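Local coordinates for protein multicopper oxidase (Arthrobacter sp. FB24, PDB 3GDC) that probably oxidises phenolic substrates while reducing dioxygen to water, in the manner of a two-domain laccase with type 1 and trinuclear copper centres, at residues 89-94 with 132-137. Numbering follows the deposited sequence.
Sequences TIHFHG and HCHQSP. With CU (copper (II) ion), chain E; CU (copper (II) ion), chain D; CU (copper (II) ion), chain O.
His91 and His132 form an antiparallel hydrogen-bonded pair, closed by His91 N to His132 O at 2.7 Å and His132 N to His91 O at 2.9 Å, which places both imidazoles on the same face. The two side chains run alongside each other, and the edge of His91 turns toward the face of His132 in an offset T-shaped pair with planes at 65°. His134 turns its own edge, CD2 leading, over the face of His91, so His91 is packed from two directions. His132 and His93 meet rim to rim, because NE2 of each binds the same copper; the two NE2 atoms lie 3.5 Å apart. The ring of His132 is held at both nitrogens, by that copper at NE2 and by a nearly straight bond (171°) from ND1 to Cys133 O (3.0 Å); the oxygen lies in the ring plane, but the N-H comes in well out of the plane of the carbonyl.

The His-X-His and His-Cys-His pairs identify the copper core of a multicopper oxidase cupredoxin domain. His93 and His132 share one copper with His271 of a second subunit; His134 NE2 binds another, 1.9 Å away, with His224 and His269 of that subunit, and His91 NE2 binds a third with its His222. This trinuclear cluster therefore lies between subunits.

Between the histidines, Cys133 directs SG the other way, anti to the backbone N (chi1 179°), to a copper at 2.2 Å completed by His88 and His141, the type 1 site. Two N-H groups, of Thr89 and Gln135, join the copper in gripping Cys133 SG, each N 3.4 Å from the sulfur and its bond nearly straight. Thr89 OG1 accepts His134 N at 2.9 Å and also bonds Gly102 O, while Asp101 O holds His91 ND1.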
ATOM      1  N   THR A  89     -12.476 -25.857  -0.803  1.00 16.30           N
ATOM      2  CA  THR A  89     -11.422 -26.165  -1.758  1.00 16.63           C
ATOM      3  C   THR A  89     -10.065 -25.793  -1.136  1.00 16.46           C
ATOM      4  O   THR A  89      -9.998 -25.288   0.004  1.00 16.33           O
ATOM      5  CB  THR A  89     -11.585 -25.374  -3.099  1.00 16.60           C
ATOM      6  OG1 THR A  89     -11.270 -24.001  -2.885  1.00 17.35           O
ATOM      7  CG2 THR A  89     -12.998 -25.485  -3.678  1.00 16.82           C
ATOM      8  N   ILE A  90      -8.992 -26.045  -1.874  1.00 16.21           N
ATOM      9  CA  ILE A  90      -7.728 -25.371  -1.607  1.00 15.87           C
ATOM     10  C   ILE A  90      -7.279 -24.696  -2.885  1.00 16.43           C
ATOM     11  O   ILE A  90      -7.050 -25.353  -3.919  1.00 15.93           O
ATOM     12  CB  ILE A  90      -6.582 -26.297  -1.119  1.00 16.08           C
ATOM     13  CG1 ILE A  90      -7.027 -27.217   0.026  1.00 16.12           C
ATOM     14  CG2 ILE A  90      -5.353 -25.448  -0.722  1.00 15.57           C
ATOM     15  CD1 ILE A  90      -5.937 -28.212   0.489  1.00 15.59           C
ATOM     16  N   HIS A  91      -7.154 -23.376  -2.805  1.00 16.04           N
ATOM     17  CA  HIS A  91      -6.585 -22.592  -3.868  1.00 16.53           C
ATOM     18  C   HIS A  91      -5.169 -22.164  -3.485  1.00 16.52           C
ATOM     19  O   HIS A  91      -4.962 -21.472  -2.476  1.00 15.49           O
ATOM     20  CB  HIS A  91      -7.451 -21.362  -4.142  1.00 16.32           C
ATOM     21  CG  HIS A  91      -6.799 -20.390  -5.056  1.00 17.21           C
ATOM     22  ND1 HIS A  91      -6.530 -20.681  -6.377  1.00 16.33           N
ATOM     23  CD2 HIS A  91      -6.306 -19.150  -4.833  1.00 17.91           C
ATOM     24  CE1 HIS A  91      -5.927 -19.650  -6.937  1.00 19.09           C
ATOM     25  NE2 HIS A  91      -5.772 -18.711  -6.020  1.00 19.80           N
ATOM     26  N   PHE A  92      -4.191 -22.572  -4.280  1.00 16.64           N
ATOM     27  CA  PHE A  92      -2.805 -22.214  -4.016  1.00 17.59           C
ATOM     28  C   PHE A  92      -2.388 -20.958  -4.774  1.00 18.39           C
ATOM     29  O   PHE A  92      -2.812 -20.739  -5.911  1.00 18.27           O
ATOM     30  CB  PHE A  92      -1.866 -23.366  -4.408  1.00 18.05           C
ATOM     31  CG  PHE A  92      -1.785 -24.447  -3.386  1.00 18.58           C
ATOM     32  CD1 PHE A  92      -0.744 -24.462  -2.453  1.00 20.72           C
ATOM     33  CD2 PHE A  92      -2.744 -25.454  -3.342  1.00 19.34           C
ATOM     34  CE1 PHE A  92      -0.661 -25.469  -1.494  1.00 19.38           C
ATOM     35  CE2 PHE A  92      -2.667 -26.467  -2.375  1.00 21.16           C
ATOM     36  CZ  PHE A  92      -1.627 -26.464  -1.455  1.00 20.31           C
ATOM     37  N   HIS A  93      -1.551 -20.142  -4.141  1.00 18.64           N
ATOM     38  CA  HIS A  93      -0.838 -19.083  -4.837  1.00 19.62           C
ATOM     39  C   HIS A  93       0.444 -19.722  -5.341  1.00 20.64           C
ATOM     40  O   HIS A  93       1.298 -20.128  -4.560  1.00 22.84           O
ATOM     41  CB  HIS A  93      -0.541 -17.901  -3.905  1.00 19.60           C
ATOM     42  CG  HIS A  93      -1.716 -17.005  -3.669  1.00 19.14           C
ATOM     43  ND1 HIS A  93      -1.678 -15.653  -3.935  1.00 19.71           N
ATOM     44  CD2 HIS A  93      -2.964 -17.262  -3.206  1.00 19.26           C
ATOM     45  CE1 HIS A  93      -2.842 -15.112  -3.627  1.00 20.29           C
ATOM     46  NE2 HIS A  93      -3.644 -16.069  -3.189  1.00 19.51           N
ATOM     47  N   GLY A  94       0.547 -19.870  -6.651  1.00 20.66           N
ATOM     48  CA  GLY A  94       1.677 -20.562  -7.257  1.00 20.12           C
ATOM     49  C   GLY A  94       1.256 -20.913  -8.670  1.00 19.93           C
ATOM     50  O   GLY A  94       0.101 -20.710  -9.028  1.00 20.43           O
ATOM     51  N   HIS A 132      -5.453 -20.952   0.340  1.00 13.22           N
ATOM     52  CA  HIS A 132      -6.680 -20.726   1.102  1.00 13.96           C
ATOM     53  C   HIS A 132      -7.878 -21.289   0.373  1.00 14.24           C
ATOM     54  O   HIS A 132      -7.788 -21.635  -0.808  1.00 13.68           O
ATOM     55  CB  HIS A 132      -6.877 -19.225   1.409  1.00 13.86           C
ATOM     56  CG  HIS A 132      -6.933 -18.353   0.193  1.00 14.13           C
ATOM     57  ND1 HIS A 132      -8.067 -18.222  -0.580  1.00 13.81           N
ATOM     58  CD2 HIS A 132      -5.993 -17.564  -0.377  1.00 14.94           C
ATOM     59  CE1 HIS A 132      -7.820 -17.397  -1.582  1.00 15.53           C
ATOM     60  NE2 HIS A 132      -6.570 -16.979  -1.478  1.00 15.54           N
ATOM     61  N   CYS A 133      -9.000 -21.403   1.069  1.00 15.00           N
ATOM     62  CA  CYS A 133     -10.202 -21.915   0.432  1.00 15.95           C
ATOM     63  C   CYS A 133     -10.746 -20.903  -0.574  1.00 16.37           C
ATOM     64  O   CYS A 133     -10.628 -19.686  -0.375  1.00 17.03           O
ATOM     65  CB  CYS A 133     -11.265 -22.260   1.482  1.00 15.48           C
ATOM     66  SG  CYS A 133     -12.792 -22.878   0.751  1.00 16.90           S
ATOM     67  N   HIS A 134     -11.338 -21.398  -1.660  1.00 16.86           N
ATOM     68  CA  HIS A 134     -11.904 -20.488  -2.658  1.00 18.36           C
ATOM     69  C   HIS A 134     -13.403 -20.725  -2.923  1.00 19.13           C
ATOM     70  O   HIS A 134     -13.936 -20.333  -3.965  1.00 19.80           O
ATOM     71  CB  HIS A 134     -11.076 -20.529  -3.949  1.00 18.65           C
ATOM     72  CG  HIS A 134     -11.087 -19.239  -4.708  1.00 19.55           C
ATOM     73  ND1 HIS A 134     -12.223 -18.749  -5.315  1.00 22.31           N
ATOM     74  CD2 HIS A 134     -10.107 -18.339  -4.958  1.00 23.15           C
ATOM     75  CE1 HIS A 134     -11.943 -17.602  -5.907  1.00 22.63           C
ATOM     76  NE2 HIS A 134     -10.666 -17.329  -5.701  1.00 22.61           N
ATOM     77  N   GLN A 135     -14.074 -21.373  -1.977  1.00 19.74           N
ATOM     78  CA  GLN A 135     -15.520 -21.556  -2.025  1.00 20.85           C
ATOM     79  C   GLN A 135     -16.249 -20.227  -1.763  1.00 21.69           C
ATOM     80  O   GLN A 135     -15.820 -19.418  -0.927  1.00 21.41           O
ATOM     81  CB  GLN A 135     -15.944 -22.616  -1.001  1.00 20.54           C
ATOM     82  CG  GLN A 135     -17.445 -22.977  -0.984  1.00 21.60           C
ATOM     83  CD  GLN A 135     -17.878 -23.809  -2.184  1.00 23.07           C
ATOM     84  OE1 GLN A 135     -19.059 -23.826  -2.553  1.00 27.15           O
ATOM     85  NE2 GLN A 135     -16.934 -24.505  -2.787  1.00 21.58           N
ATOM     86  N   SER A 136     -17.343 -20.004  -2.487  1.00 23.37           N
ATOM     87  CA  SER A 136     -18.204 -18.844  -2.246  1.00 24.98           C
ATOM     88  C   SER A 136     -19.253 -19.178  -1.183  1.00 25.59           C
ATOM     89  O   SER A 136     -19.738 -20.311  -1.131  1.00 26.03           O
ATOM     90  CB  SER A 136     -18.890 -18.391  -3.538  1.00 25.28           C
ATOM     91  OG  SER A 136     -17.932 -18.079  -4.538  1.00 28.28           O
ATOM     92  N   PRO A 137     -19.616 -18.201  -0.323  1.00 26.19           N
ATOM     93  CA  PRO A 137     -19.141 -16.811  -0.241  1.00 26.41           C
ATOM     94  C   PRO A 137     -17.699 -16.721   0.236  1.00 26.37           C
ATOM     95  O   PRO A 137     -17.354 -17.312   1.269  1.00 26.06           O
ATOM     96  CB  PRO A 137     -20.073 -16.183   0.802  1.00 26.28           C
ATOM     97  CG  PRO A 137     -20.535 -17.308   1.622  1.00 27.24           C
ATOM     98  CD  PRO A 137     -20.638 -18.483   0.700  1.00 26.16           C
TER
HETATM   99 CU    CU E 303      -5.500 -15.549  -2.546  0.60 22.02          CU
HETATM  100 CU    CU D 301     -14.288 -23.247   2.298  1.00 24.54          CU
HETATM  101 CU    CU O 304      -9.564 -15.970  -6.506  0.50 24.25          CU